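Local coordinates for EGF family domain-containing protein (Toxoplasma gondii, PDB 4Z80) that binds a peptide of a RON2-like rhoptry neck protein and probably takes part in the moving junction through which the parasite invades its host cell, at residues 210-215 with 289-294; 119-124 with 152-157; 348-353 with 435-440. All coordinates share one frame; numbering follows the deposited sequence.

Interaction 1. Residues 210-215 with 289-294; sequences AFHGKG and CRLLGY
H212 reaches from the 210-215 loop across strand 289-291, its CG in the crowded position between backbone N and carbonyl carbon (chi1 66°). CB begins the contact, 3.7 Å from CG of L291, and CG of the imidazole lies beside the same branch point. The ring then runs over L291 so that L291 CB sits 3.8 Å from the centroid, 17° off the normal, a CH-pi contact that suits a flat, partly apolar ring. ND1 comes to 3.0 Å from L291 N; CE1 lies nearest L291 O (3.5 Å), and CD2 faces L291 CD1. At the tip, NE2 is hydrogen-bonded to Y154 O, with a weaker bond to M153 O. Strand 289-291 edges a four-stranded antiparallel sheet; helix 252-262 packs against H212 and L291 and is joined to the strand by the C255-C289 disulfide, consistent with a PAN-like fold. Over the opposite face of the imidazole a water donates to H212 O and accepts from R290 NE (2.9 Å), while the R290 guanidinium is hydrogen-bonded through NH1 to K118 O. G213 N donates to C289 O at 2.9 Å, in the carbonyl plane. Glycine suits this positive phi (89°), its bare CA 3.8 Å from R290 CD.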
ATOM      1  N   ALA A 210      -6.422  -5.187 -16.766  1.00 13.98           N
ATOM      2  CA  ALA A 210      -6.500  -5.360 -15.318  1.00 13.74           C
ATOM      3  C   ALA A 210      -6.836  -4.022 -14.690  1.00 15.31           C
ATOM      4  O   ALA A 210      -6.547  -2.983 -15.277  1.00 16.20           O
ATOM      5  CB  ALA A 210      -5.195  -5.880 -14.770  1.00 15.57           C
ATOM      6  N   PHE A 211      -7.439  -4.035 -13.503  1.00 14.20           N
ATOM      7  CA  PHE A 211      -7.678  -2.781 -12.787  1.00 13.36           C
ATOM      8  C   PHE A 211      -6.396  -2.215 -12.155  1.00 12.38           C
ATOM      9  O   PHE A 211      -6.358  -1.042 -11.788  1.00 14.83           O
ATOM     10  CB  PHE A 211      -8.729  -2.956 -11.690  1.00 13.73           C
ATOM     11  CG  PHE A 211     -10.132  -3.213 -12.192  1.00 13.35           C
ATOM     12  CD1 PHE A 211     -10.487  -3.024 -13.526  1.00 14.92           C
ATOM     13  CD2 PHE A 211     -11.109  -3.642 -11.310  1.00 15.54           C
ATOM     14  CE1 PHE A 211     -11.790  -3.258 -13.948  1.00 14.98           C
ATOM     15  CE2 PHE A 211     -12.403  -3.882 -11.733  1.00 15.80           C
ATOM     16  CZ  PHE A 211     -12.742  -3.690 -13.050  1.00 14.86           C
ATOM     17  N   HIS A 212      -5.368  -3.050 -12.017  1.00 13.40           N
ATOM     18  CA  HIS A 212      -4.097  -2.657 -11.418  1.00 14.47           C
ATOM     19  C   HIS A 212      -3.019  -3.651 -11.832  1.00 12.94           C
ATOM     20  O   HIS A 212      -3.325  -4.770 -12.241  1.00 15.23           O
ATOM     21  CB  HIS A 212      -4.212  -2.604  -9.894  1.00 12.86           C
ATOM     22  CG  HIS A 212      -4.461  -3.938  -9.272  1.00 12.49           C
ATOM     23  ND1 HIS A 212      -3.494  -4.623  -8.567  1.00 11.35           N
ATOM     24  CD2 HIS A 212      -5.559  -4.728  -9.274  1.00 14.93           C
ATOM     25  CE1 HIS A 212      -3.994  -5.771  -8.145  1.00 11.38           C
ATOM     26  NE2 HIS A 212      -5.244  -5.863  -8.566  1.00 14.61           N
ATOM     27  N   GLY A 213      -1.758  -3.239 -11.721  1.00 14.43           N
ATOM     28  CA  GLY A 213      -0.636  -4.090 -12.067  1.00 15.44           C
ATOM     29  C   GLY A 213      -0.228  -3.982 -13.519  1.00 18.60           C
ATOM     30  O   GLY A 213      -0.953  -3.414 -14.336  1.00 17.42           O
ATOM     31  N   LYS A 214       0.941  -4.529 -13.831  1.00 16.53           N
ATOM     32  CA  LYS A 214       1.481  -4.483 -15.186  1.00 16.08           C
ATOM     33  C   LYS A 214       1.590  -5.873 -15.807  1.00 18.61           C
ATOM     34  O   LYS A 214       2.169  -6.034 -16.887  1.00 21.18           O
ATOM     35  CB  LYS A 214       2.838  -3.785 -15.180  1.00 19.02           C
ATOM     36  CG  LYS A 214       2.702  -2.280 -14.953  1.00 25.67           C
ATOM     37  CD  LYS A 214       3.914  -1.506 -15.413  1.00 23.74           C
ATOM     38  CE  LYS A 214       3.618  -0.018 -15.438  1.00 27.20           C
ATOM     39  NZ  LYS A 214       4.727   0.768 -16.029  1.00 31.22           N
ATOM     40  N   GLY A 215       1.015  -6.867 -15.134  1.00 15.58           N
ATOM     41  CA  GLY A 215       0.883  -8.203 -15.689  1.00 16.65           C
ATOM     42  C   GLY A 215       1.979  -9.162 -15.276  1.00 16.03           C
ATOM     43  O   GLY A 215       3.026  -8.755 -14.757  1.00 17.16           O
ATOM     44  N   CYS A 289       2.071  -0.238 -10.204  1.00 15.41           N
ATOM     45  CA  CYS A 289       1.232  -0.022  -9.026  1.00 14.72           C
ATOM     46  C   CYS A 289       0.362  -1.258  -8.838  1.00 14.69           C
ATOM     47  O   CYS A 289      -0.461  -1.575  -9.698  1.00 16.20           O
ATOM     48  CB  CYS A 289       0.370   1.237  -9.189  1.00 15.55           C
ATOM     49  SG  CYS A 289      -0.789   1.574  -7.847  1.00 19.91           S
ATOM     50  N   ARG A 290       0.544  -1.958  -7.721  1.00 12.79           N
ATOM     51  CA  ARG A 290      -0.194  -3.192  -7.448  1.00 12.33           C
ATOM     52  C   ARG A 290      -1.007  -3.037  -6.169  1.00 12.77           C
ATOM     53  O   ARG A 290      -0.448  -2.796  -5.105  1.00 13.42           O
ATOM     54  CB  ARG A 290       0.764  -4.375  -7.324  1.00 11.86           C
ATOM     55  CG  ARG A 290       0.082  -5.720  -7.426  1.00 13.23           C
ATOM     56  CD  ARG A 290      -0.048  -6.146  -8.892  1.00 13.41           C
ATOM     57  NE  ARG A 290      -0.795  -7.391  -9.027  1.00 12.50           N
ATOM     58  CZ  ARG A 290      -0.313  -8.587  -8.702  1.00 12.84           C
ATOM     59  NH1 ARG A 290       0.916  -8.692  -8.211  1.00 12.14           N
ATOM     60  NH2 ARG A 290      -1.056  -9.671  -8.853  1.00 12.16           N
ATOM     61  N   LEU A 291      -2.325  -3.156  -6.280  1.00 11.32           N
ATOM     62  CA  LEU A 291      -3.205  -3.108  -5.120  1.00 10.93           C
ATOM     63  C   LEU A 291      -3.045  -4.382  -4.302  1.00 12.57           C
ATOM     64  O   LEU A 291      -2.899  -5.463  -4.871  1.00 11.33           O
ATOM     65  CB  LEU A 291      -4.662  -2.947  -5.552  1.00 11.89           C
ATOM     66  CG  LEU A 291      -4.979  -1.698  -6.379  1.00 12.00           C
ATOM     67  CD1 LEU A 291      -6.436  -1.732  -6.796  1.00 14.66           C
ATOM     68  CD2 LEU A 291      -4.667  -0.415  -5.637  1.00 15.53           C
ATOM     69  N   LEU A 292      -3.049  -4.236  -2.977  1.00 11.31           N
ATOM     70  CA  LEU A 292      -3.031  -5.373  -2.060  1.00 12.84           C
ATOM     71  C   LEU A 292      -4.446  -5.624  -1.559  1.00 12.62           C
ATOM     72  O   LEU A 292      -5.208  -4.687  -1.304  1.00 13.47           O
ATOM     73  CB  LEU A 292      -2.092  -5.127  -0.887  1.00 12.05           C
ATOM     74  CG  LEU A 292      -0.640  -4.799  -1.234  1.00 10.67           C
ATOM     75  CD1 LEU A 292       0.148  -4.503   0.040  1.00 12.96           C
ATOM     76  CD2 LEU A 292       0.012  -5.923  -2.010  1.00 14.70           C
ATOM     77  N   GLY A 293      -4.799  -6.894  -1.392  1.00 11.19           N
ATOM     78  CA  GLY A 293      -6.146  -7.249  -0.989  1.00 11.64           C
ATOM     79  C   GLY A 293      -6.370  -7.237   0.514  1.00 11.70           C
ATOM     80  O   GLY A 293      -7.501  -7.278   0.982  1.00 11.88           O
ATOM     81  N   TYR A 294      -5.274  -7.170   1.261  1.00 11.50           N
ATOM     82  CA  TYR A 294      -5.306  -7.263   2.719  1.00 11.64           C
ATOM     83  C   TYR A 294      -4.655  -6.051   3.374  1.00  9.79           C
ATOM     84  O   TYR A 294      -3.621  -5.554   2.899  1.00 11.40           O
ATOM     85  CB  TYR A 294      -4.580  -8.523   3.185  1.00 11.11           C
ATOM     86  CG  TYR A 294      -5.201  -9.852   2.811  1.00 10.30           C
ATOM     87  CD1 TYR A 294      -6.575 -10.046   2.843  1.00 11.74           C
ATOM     88  CD2 TYR A 294      -4.397 -10.926   2.455  1.00 11.75           C
ATOM     89  CE1 TYR A 294      -7.134 -11.282   2.527  1.00 14.18           C
ATOM     90  CE2 TYR A 294      -4.940 -12.166   2.145  1.00 12.37           C
ATOM     91  CZ  TYR A 294      -6.310 -12.336   2.181  1.00 12.77           C
ATOM     92  OH  TYR A 294      -6.863 -13.574   1.866  1.00 13.60           O
TER
HETATM   93  O   HOH W   1      -2.886  -7.285 -11.088  1.00 14.62           O

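Interaction 2. Residues 119-124 with 152-157; sequences NEIHAN and AMYAGY
Three torsion choices set the scene. E120 turns CG anti to its carbonyl carbon and then runs extended (chi2 -172°), carrying its carboxylate to the backbone of Y154 and A155; Y154 likewise holds its ring anti to the carbonyl carbon, and I121 accepts the crowded position for CG1 (chi1 65°), which lays that branch over the ring. I121 CG1 stands 4.0 Å from the Y154 centroid, a CH-pi contact offset toward the rim, and CD1 of the same side chain reaches on to M153 SD. A branched aliphatic side chain suits this spot, covering the face while CG2 rests near A152 O.

The carboxylate of E120 stands nearly upright to the ring, the planes 86° apart, with OE1 at the ring edge 3.5 Å from Y154 CD1. OE2 accepts a weak bond from A155 N and a bond from a water whose oxygen is 2.7 Å away; that water also donates to M153 O. OE1 is hydrogen-bonded to Y220 N, so this buried acid meets several donors and is probably ionised. Y154 OH likewise accepts, from A123 N at 3.1 Å, and has a weak bond to E143 OE2.

The backbones are joined by a single beta bridge, E120 with A152. A152 N donates almost straight to N119 O at 3.0 Å, from above the carbonyl plane, and I121 N gives an in-plane bond to A152 O at 2.9 Å. Small A152 is compatible with this close approach. Y157 OH is hydrogen-bonded to S11 O of the bound peptide chain, so 152-157 leads into the peptide-binding site. Neither segment is a regular strand; both lie in the loop region between strands 101-104 and 160-161, and M153 packs on L291 of strand 289-291, sharing backbone hydrogen bonding with it.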
ATOM      1  N   ASN A 119       1.649 -12.843  -5.627  1.00 11.54           N
ATOM      2  CA  ASN A 119       0.545 -13.739  -5.972  1.00 12.31           C
ATOM      3  C   ASN A 119      -0.761 -13.167  -5.440  1.00 11.46           C
ATOM      4  O   ASN A 119      -0.768 -12.467  -4.426  1.00 11.13           O
ATOM      5  CB  ASN A 119       0.752 -15.138  -5.400  1.00 11.62           C
ATOM      6  CG  ASN A 119       1.997 -15.821  -5.926  1.00 13.38           C
ATOM      7  OD1 ASN A 119       2.708 -15.299  -6.786  1.00 14.33           O
ATOM      8  ND2 ASN A 119       2.273 -17.009  -5.390  1.00 14.63           N
ATOM      9  N   GLU A 120      -1.874 -13.451  -6.109  1.00 12.70           N
ATOM     10  CA  GLU A 120      -3.151 -12.957  -5.630  1.00 11.05           C
ATOM     11  C   GLU A 120      -3.575 -13.602  -4.318  1.00 11.71           C
ATOM     12  O   GLU A 120      -3.106 -14.683  -3.944  1.00 12.50           O
ATOM     13  CB  GLU A 120      -4.246 -13.180  -6.673  1.00 14.16           C
ATOM     14  CG  GLU A 120      -4.203 -12.187  -7.813  1.00 12.49           C
ATOM     15  CD  GLU A 120      -5.406 -12.298  -8.729  1.00 12.54           C
ATOM     16  OE1 GLU A 120      -6.316 -13.094  -8.433  1.00 12.78           O
ATOM     17  OE2 GLU A 120      -5.429 -11.586  -9.749  1.00 14.25           O
ATOM     18  N   ILE A 121      -4.486 -12.926  -3.632  1.00 11.18           N
ATOM     19  CA  ILE A 121      -5.113 -13.457  -2.429  1.00 11.39           C
ATOM     20  C   ILE A 121      -6.074 -14.597  -2.730  1.00 13.55           C
ATOM     21  O   ILE A 121      -6.482 -14.809  -3.880  1.00 13.31           O
ATOM     22  CB  ILE A 121      -5.876 -12.340  -1.661  1.00 11.76           C
ATOM     23  CG1 ILE A 121      -7.065 -11.807  -2.488  1.00 12.10           C
ATOM     24  CG2 ILE A 121      -4.918 -11.213  -1.296  1.00 12.99           C
ATOM     25  CD1 ILE A 121      -7.924 -10.765  -1.760  1.00 13.49           C
ATOM     26  N   HIS A 122      -6.428 -15.328  -1.677  1.00 14.88           N
ATOM     27  CA  HIS A 122      -7.463 -16.350  -1.722  1.00 13.51           C
ATOM     28  C   HIS A 122      -8.459 -16.042  -0.604  1.00 13.53           C
ATOM     29  O   HIS A 122      -8.475 -16.715   0.426  1.00 16.48           O
ATOM     30  CB  HIS A 122      -6.870 -17.752  -1.557  1.00 15.75           C
ATOM     31  CG  HIS A 122      -7.866 -18.854  -1.751  1.00 12.85           C
ATOM     32  ND1 HIS A 122      -7.772 -19.763  -2.781  1.00 16.53           N
ATOM     33  CD2 HIS A 122      -8.996 -19.172  -1.074  1.00 16.67           C
ATOM     34  CE1 HIS A 122      -8.792 -20.603  -2.723  1.00 16.51           C
ATOM     35  NE2 HIS A 122      -9.554 -20.262  -1.699  1.00 16.22           N
ATOM     36  N   ALA A 123      -9.278 -15.012  -0.796  1.00 13.36           N
ATOM     37  CA  ALA A 123     -10.211 -14.600   0.249  1.00 12.15           C
ATOM     38  C   ALA A 123     -11.599 -15.234   0.104  1.00 15.12           C
ATOM     39  O   ALA A 123     -12.540 -14.818   0.777  1.00 16.84           O
ATOM     40  CB  ALA A 123     -10.334 -13.076   0.273  1.00 14.03           C
ATOM     41  N   ASN A 124     -11.718 -16.243  -0.760  1.00 15.43           N
ATOM     42  CA  ASN A 124     -12.978 -16.963  -0.976  1.00 16.07           C
ATOM     43  C   ASN A 124     -14.056 -16.022  -1.522  1.00 14.75           C
ATOM     44  O   ASN A 124     -15.162 -15.924  -0.978  1.00 19.33           O
ATOM     45  CB  ASN A 124     -13.442 -17.643   0.313  1.00 16.86           C
ATOM     46  CG  ASN A 124     -12.432 -18.651   0.832  1.00 23.95           C
ATOM     47  OD1 ASN A 124     -11.985 -19.528   0.093  1.00 27.20           O
ATOM     48  ND2 ASN A 124     -12.052 -18.514   2.096  1.00 31.06           N
ATOM     49  N   ALA A 152      -1.749  -9.870  -3.241  1.00 10.78           N
ATOM     50  CA  ALA A 152      -2.208  -8.959  -4.284  1.00 11.72           C
ATOM     51  C   ALA A 152      -3.708  -9.056  -4.505  1.00 11.94           C
ATOM     52  O   ALA A 152      -4.283 -10.134  -4.499  1.00 11.24           O
ATOM     53  CB  ALA A 152      -1.480  -9.235  -5.586  1.00 13.32           C
ATOM     54  N   MET A 153      -4.341  -7.911  -4.724  1.00 11.03           N
ATOM     55  CA  MET A 153      -5.772  -7.892  -4.993  1.00 10.43           C
ATOM     56  C   MET A 153      -6.058  -8.557  -6.338  1.00 12.39           C
ATOM     57  O   MET A 153      -5.199  -8.590  -7.221  1.00 12.15           O
ATOM     58  CB  MET A 153      -6.297  -6.455  -4.967  1.00 10.72           C
ATOM     59  CG  MET A 153      -7.805  -6.322  -5.082  1.00 11.10           C
ATOM     60  SD  MET A 153      -8.645  -7.329  -3.846  1.00 12.59           S
ATOM     61  CE  MET A 153     -10.353  -6.895  -4.191  1.00 13.91           C
ATOM     62  N   TYR A 154      -7.270  -9.089  -6.472  1.00 11.29           N
ATOM     63  CA  TYR A 154      -7.733  -9.662  -7.734  1.00 11.86           C
ATOM     64  C   TYR A 154      -7.500  -8.689  -8.875  1.00 10.97           C
ATOM     65  O   TYR A 154      -7.571  -7.474  -8.701  1.00 13.71           O
ATOM     66  CB  TYR A 154      -9.217 -10.032  -7.634  1.00 13.60           C
ATOM     67  CG  TYR A 154      -9.527 -10.915  -6.447  1.00 11.59           C
ATOM     68  CD1 TYR A 154      -9.073 -12.229  -6.399  1.00 13.04           C
ATOM     69  CD2 TYR A 154     -10.263 -10.438  -5.377  1.00 13.13           C
ATOM     70  CE1 TYR A 154      -9.340 -13.041  -5.313  1.00 12.07           C
ATOM     71  CE2 TYR A 154     -10.547 -11.246  -4.287  1.00 14.58           C
ATOM     72  CZ  TYR A 154     -10.081 -12.543  -4.259  1.00 11.74           C
ATOM     73  OH  TYR A 154     -10.361 -13.354  -3.172  1.00 14.07           O
ATOM     74  N   ALA A 155      -7.213  -9.233 -10.053  1.00 13.40           N
ATOM     75  CA  ALA A 155      -6.852  -8.401 -11.193  1.00 12.69           C
ATOM     76  C   ALA A 155      -7.980  -7.477 -11.633  1.00 13.71           C
ATOM     77  O   ALA A 155      -7.736  -6.365 -12.097  1.00 14.40           O
ATOM     78  CB  ALA A 155      -6.436  -9.271 -12.351  1.00 14.33           C
ATOM     79  N   GLY A 156      -9.208  -7.951 -11.511  1.00 13.30           N
ATOM     80  CA  GLY A 156     -10.359  -7.187 -11.946  1.00 13.62           C
ATOM     81  C   GLY A 156     -11.632  -7.934 -11.623  1.00 13.43           C
ATOM     82  O   GLY A 156     -11.598  -9.045 -11.083  1.00 15.18           O
ATOM     83  N   TYR A 157     -12.764  -7.321 -11.945  1.00 14.60           N
ATOM     84  CA  TYR A 157     -14.069  -7.908 -11.662  1.00 14.70           C
ATOM     85  C   TYR A 157     -15.088  -7.284 -12.618  1.00 16.35           C
ATOM     86  O   TYR A 157     -15.149  -6.062 -12.746  1.00 16.41           O
ATOM     87  CB  TYR A 157     -14.468  -7.689 -10.195  1.00 14.49           C
ATOM     88  CG  TYR A 157     -15.871  -8.141  -9.882  1.00 16.43           C
ATOM     89  CD1 TYR A 157     -16.219  -9.486  -9.927  1.00 17.65           C
ATOM     90  CD2 TYR A 157     -16.854  -7.222  -9.548  1.00 19.10           C
ATOM     91  CE1 TYR A 157     -17.514  -9.894  -9.650  1.00 19.26           C
ATOM     92  CE2 TYR A 157     -18.141  -7.623  -9.266  1.00 16.63           C
ATOM     93  CZ  TYR A 157     -18.469  -8.948  -9.325  1.00 18.13           C
ATOM     94  OH  TYR A 157     -19.765  -9.328  -9.048  1.00 22.70           O
TER
HETATM   95  O   HOH W   2      -3.902  -9.318  -9.553  1.00 13.69           O

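Interaction 3. Residues 348-353 with 435-440; sequences EPLKNV and ECLIHS
N352 grips S440 twice. Its carbonyl O receives S440 N in a nearly straight bond of 2.9 Å, the donor standing well above the carbonyl plane, and its side-chain ND2 returns a bond of 3.2 Å to a lone pair of S440 O, which lies close to the amide plane. The second bond may help to offset the close approach of the two carbonyl oxygens, which are both acceptors. Next along, V353 and H439 form an antiparallel non-hydrogen-bonded pair, and CA-H...O contacts accompany it: V353 CA lies 3.1 Å from I438 O and H439 CA lies 3.3 Å from N352 O. The H439 imidazole brings CD2 close to that same oxygen; the residue is exposed.

Beside the polar pair the contact is apolar. V353 CB meets L437 CB at 4.1 Å, and L350 CD1 touches L437 CD1 at the same distance, the two leucines crossing at about a right angle; branched side chains fill this buried layer well.

What positions N352 is the chain itself, which turns a corner at 351 and 352. N352 has a positive phi (63°), a conformation asparagine tolerates better than most residues. Beyond it, ND2 has a weak bond to N414, N352 shares backbone bonding with T443, and V353 packs on A445. At the far end of the strand the C364-C436 disulfide ties it across the sheet, and E435 and C436 face G356 as a classic beta bulge. A disulfide-braced antiparallel sheet close to a second sheet, itself linked to helix 378-387 through C381-C427, is consistent with the PAN-like domains of apical membrane antigens.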
ATOM      1  N   GLU A 348      15.811   7.728  -0.189  1.00 11.90           N
ATOM      2  CA  GLU A 348      17.203   7.405   0.070  1.00 11.45           C
ATOM      3  C   GLU A 348      17.664   7.817   1.461  1.00 10.01           C
ATOM      4  O   GLU A 348      17.273   8.871   1.956  1.00 11.31           O
ATOM      5  CB  GLU A 348      18.101   8.088  -0.953  1.00 11.67           C
ATOM      6  CG  GLU A 348      17.724   7.827  -2.412  1.00 16.31           C
ATOM      7  CD  GLU A 348      16.714   8.816  -2.986  1.00 19.29           C
ATOM      8  OE1 GLU A 348      16.147   9.639  -2.236  1.00 15.85           O
ATOM      9  OE2 GLU A 348      16.499   8.774  -4.220  1.00 23.15           O
ATOM     10  N   PRO A 349      18.527   6.998   2.082  1.00 11.08           N
ATOM     11  CA  PRO A 349      19.210   7.502   3.271  1.00 11.50           C
ATOM     12  C   PRO A 349      20.031   8.731   2.940  1.00 10.38           C
ATOM     13  O   PRO A 349      20.298   8.979   1.761  1.00 12.67           O
ATOM     14  CB  PRO A 349      20.107   6.331   3.696  1.00 13.20           C
ATOM     15  CG  PRO A 349      19.556   5.149   3.041  1.00 13.60           C
ATOM     16  CD  PRO A 349      18.936   5.625   1.760  1.00 11.34           C
ATOM     17  N   LEU A 350      20.433   9.484   3.960  1.00 10.58           N
ATOM     18  CA  LEU A 350      21.185  10.709   3.743  1.00 10.91           C
ATOM     19  C   LEU A 350      22.661  10.457   4.049  1.00 11.95           C
ATOM     20  O   LEU A 350      23.038  10.189   5.193  1.00 12.39           O
ATOM     21  CB  LEU A 350      20.626  11.839   4.603  1.00 11.16           C
ATOM     22  CG  LEU A 350      19.119  12.094   4.498  1.00 12.91           C
ATOM     23  CD1 LEU A 350      18.707  13.117   5.525  1.00 16.63           C
ATOM     24  CD2 LEU A 350      18.752  12.537   3.081  1.00 14.47           C
ATOM     25  N   LYS A 351      23.512  10.543   3.028  1.00 11.45           N
ATOM     26  CA  LYS A 351      24.921  10.264   3.233  1.00 12.07           C
ATOM     27  C   LYS A 351      25.636  11.430   3.902  1.00 12.03           C
ATOM     28  O   LYS A 351      25.295  12.602   3.702  1.00 12.66           O
ATOM     29  CB  LYS A 351      25.614   9.919   1.907  1.00 12.21           C
ATOM     30  CG  LYS A 351      25.712  11.058   0.911  1.00 15.23           C
ATOM     31  CD  LYS A 351      26.615  10.658  -0.252  1.00 15.46           C
ATOM     32  CE  LYS A 351      26.745  11.784  -1.263  1.00 16.27           C
ATOM     33  NZ  LYS A 351      27.718  11.431  -2.329  1.00 19.97           N
ATOM     34  N   ASN A 352      26.609  11.073   4.732  1.00 12.97           N
ATOM     35  CA  ASN A 352      27.575  12.011   5.278  1.00 14.31           C
ATOM     36  C   ASN A 352      26.960  13.087   6.158  1.00 14.77           C
ATOM     37  O   ASN A 352      27.471  14.197   6.228  1.00 15.27           O
ATOM     38  CB  ASN A 352      28.369  12.662   4.134  1.00 14.03           C
ATOM     39  CG  ASN A 352      29.207  11.662   3.365  1.00 16.20           C
ATOM     40  OD1 ASN A 352      29.018  11.473   2.164  1.00 17.56           O
ATOM     41  ND2 ASN A 352      30.141  11.011   4.055  1.00 18.87           N
ATOM     42  N   VAL A 353      25.876  12.752   6.858  1.00 12.03           N
ATOM     43  CA  VAL A 353      25.293  13.686   7.808  1.00 11.48           C
ATOM     44  C   VAL A 353      24.826  12.975   9.067  1.00 10.99           C
ATOM     45  O   VAL A 353      24.640  11.756   9.071  1.00 13.30           O
ATOM     46  CB  VAL A 353      24.114  14.479   7.204  1.00 11.81           C
ATOM     47  CG1 VAL A 353      24.631  15.525   6.194  1.00 14.65           C
ATOM     48  CG2 VAL A 353      23.093  13.541   6.557  1.00 12.80           C
ATOM     49  N   GLU A 435      16.141  19.147  13.648  1.00 13.00           N
ATOM     50  CA  GLU A 435      16.005  20.522  13.164  1.00 14.39           C
ATOM     51  C   GLU A 435      17.126  20.905  12.206  1.00 14.26           C
ATOM     52  O   GLU A 435      17.052  21.935  11.546  1.00 14.96           O
ATOM     53  CB  GLU A 435      15.998  21.506  14.329  1.00 14.44           C
ATOM     54  CG  GLU A 435      14.926  21.239  15.361  1.00 17.32           C
ATOM     55  CD  GLU A 435      15.163  22.001  16.654  1.00 20.60           C
ATOM     56  OE1 GLU A 435      16.166  22.742  16.747  1.00 19.56           O
ATOM     57  OE2 GLU A 435      14.351  21.842  17.590  1.00 24.81           O
ATOM     58  N   CYS A 436      18.181  20.102  12.176  1.00 14.48           N
ATOM     59  CA  CYS A 436      19.333  20.374  11.331  1.00 14.31           C
ATOM     60  C   CYS A 436      20.189  19.132  11.171  1.00 16.15           C
ATOM     61  O   CYS A 436      19.940  18.105  11.802  1.00 15.03           O
ATOM     62  CB  CYS A 436      20.178  21.519  11.907  1.00 17.84           C
ATOM     63  SG  CYS A 436      20.719  21.283  13.645  1.00 19.95           S
ATOM     64  N   LEU A 437      21.192  19.234  10.308  1.00 14.84           N
ATOM     65  CA  LEU A 437      22.121  18.147  10.049  1.00 13.56           C
ATOM     66  C   LEU A 437      23.556  18.639  10.164  1.00 17.03           C
ATOM     67  O   LEU A 437      23.860  19.792   9.848  1.00 16.26           O
ATOM     68  CB  LEU A 437      21.875  17.550   8.659  1.00 14.91           C
ATOM     69  CG  LEU A 437      20.507  16.903   8.457  1.00 16.59           C
ATOM     70  CD1 LEU A 437      20.236  16.690   6.975  1.00 15.27           C
ATOM     71  CD2 LEU A 437      20.428  15.587   9.210  1.00 15.25           C
ATOM     72  N   ILE A 438      24.431  17.756  10.630  1.00 15.12           N
ATOM     73  CA  ILE A 438      25.859  18.027  10.727  1.00 15.34           C
ATOM     74  C   ILE A 438      26.581  17.160   9.715  1.00 14.53           C
ATOM     75  O   ILE A 438      26.358  15.957   9.675  1.00 14.92           O
ATOM     76  CB  ILE A 438      26.412  17.706  12.136  1.00 17.01           C
ATOM     77  CG1 ILE A 438      25.685  18.519  13.204  1.00 20.50           C
ATOM     78  CG2 ILE A 438      27.917  17.948  12.208  1.00 19.62           C
ATOM     79  CD1 ILE A 438      25.916  17.994  14.614  1.00 21.18           C
ATOM     80  N   HIS A 439      27.461  17.749   8.912  1.00 15.33           N
ATOM     81  CA  HIS A 439      28.227  16.966   7.955  1.00 16.05           C
ATOM     82  C   HIS A 439      29.315  16.152   8.639  1.00 15.43           C
ATOM     83  O   HIS A 439      29.981  16.631   9.562  1.00 20.10           O
ATOM     84  CB  HIS A 439      28.870  17.870   6.900  1.00 19.52           C
ATOM     85  CG  HIS A 439      29.572  17.112   5.817  1.00 24.49           C
ATOM     86  ND1 HIS A 439      30.920  16.824   5.863  1.00 30.96           N
ATOM     87  CD2 HIS A 439      29.106  16.556   4.673  1.00 23.10           C
ATOM     88  CE1 HIS A 439      31.256  16.136   4.786  1.00 28.70           C
ATOM     89  NE2 HIS A 439      30.174  15.964   4.046  1.00 29.45           N
ATOM     90  N   SER A 440      29.497  14.922   8.178  1.00 15.37           N
ATOM     91  CA  SER A 440      30.600  14.093   8.621  1.00 16.01           C
ATOM     92  C   SER A 440      30.988  13.093   7.553  1.00 15.34           C
ATOM     93  O   SER A 440      30.127  12.536   6.868  1.00 18.69           O
ATOM     94  CB  SER A 440      30.247  13.343   9.900  1.00 19.72           C
ATOM     95  OG  SER A 440      31.237  12.363  10.176  1.00 19.58           O
TER

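From the N terminus, interaction 2 closes first: 119-124 meets 152-157 after 27 residues without helix or strand. Interaction 1 follows, bringing 210-215 onto 289-294 across 73 residues that include helix 252-262. Interaction 3 closes last, its 81 intervening residues being richer in strand. The three loops run in series and none nests in or crosses another. Interactions 1 and 2 nevertheless touch, with F211 N 2.7 Å from A155 O and centres 9 Å apart, so irregular loops and an edge strand form one continuous patch. Interaction 3 lies on the opposite side of the chain's centre, its centre 36 Å from that of interaction 1 and 42 Å from that of interaction 2, and secures a separate sheet.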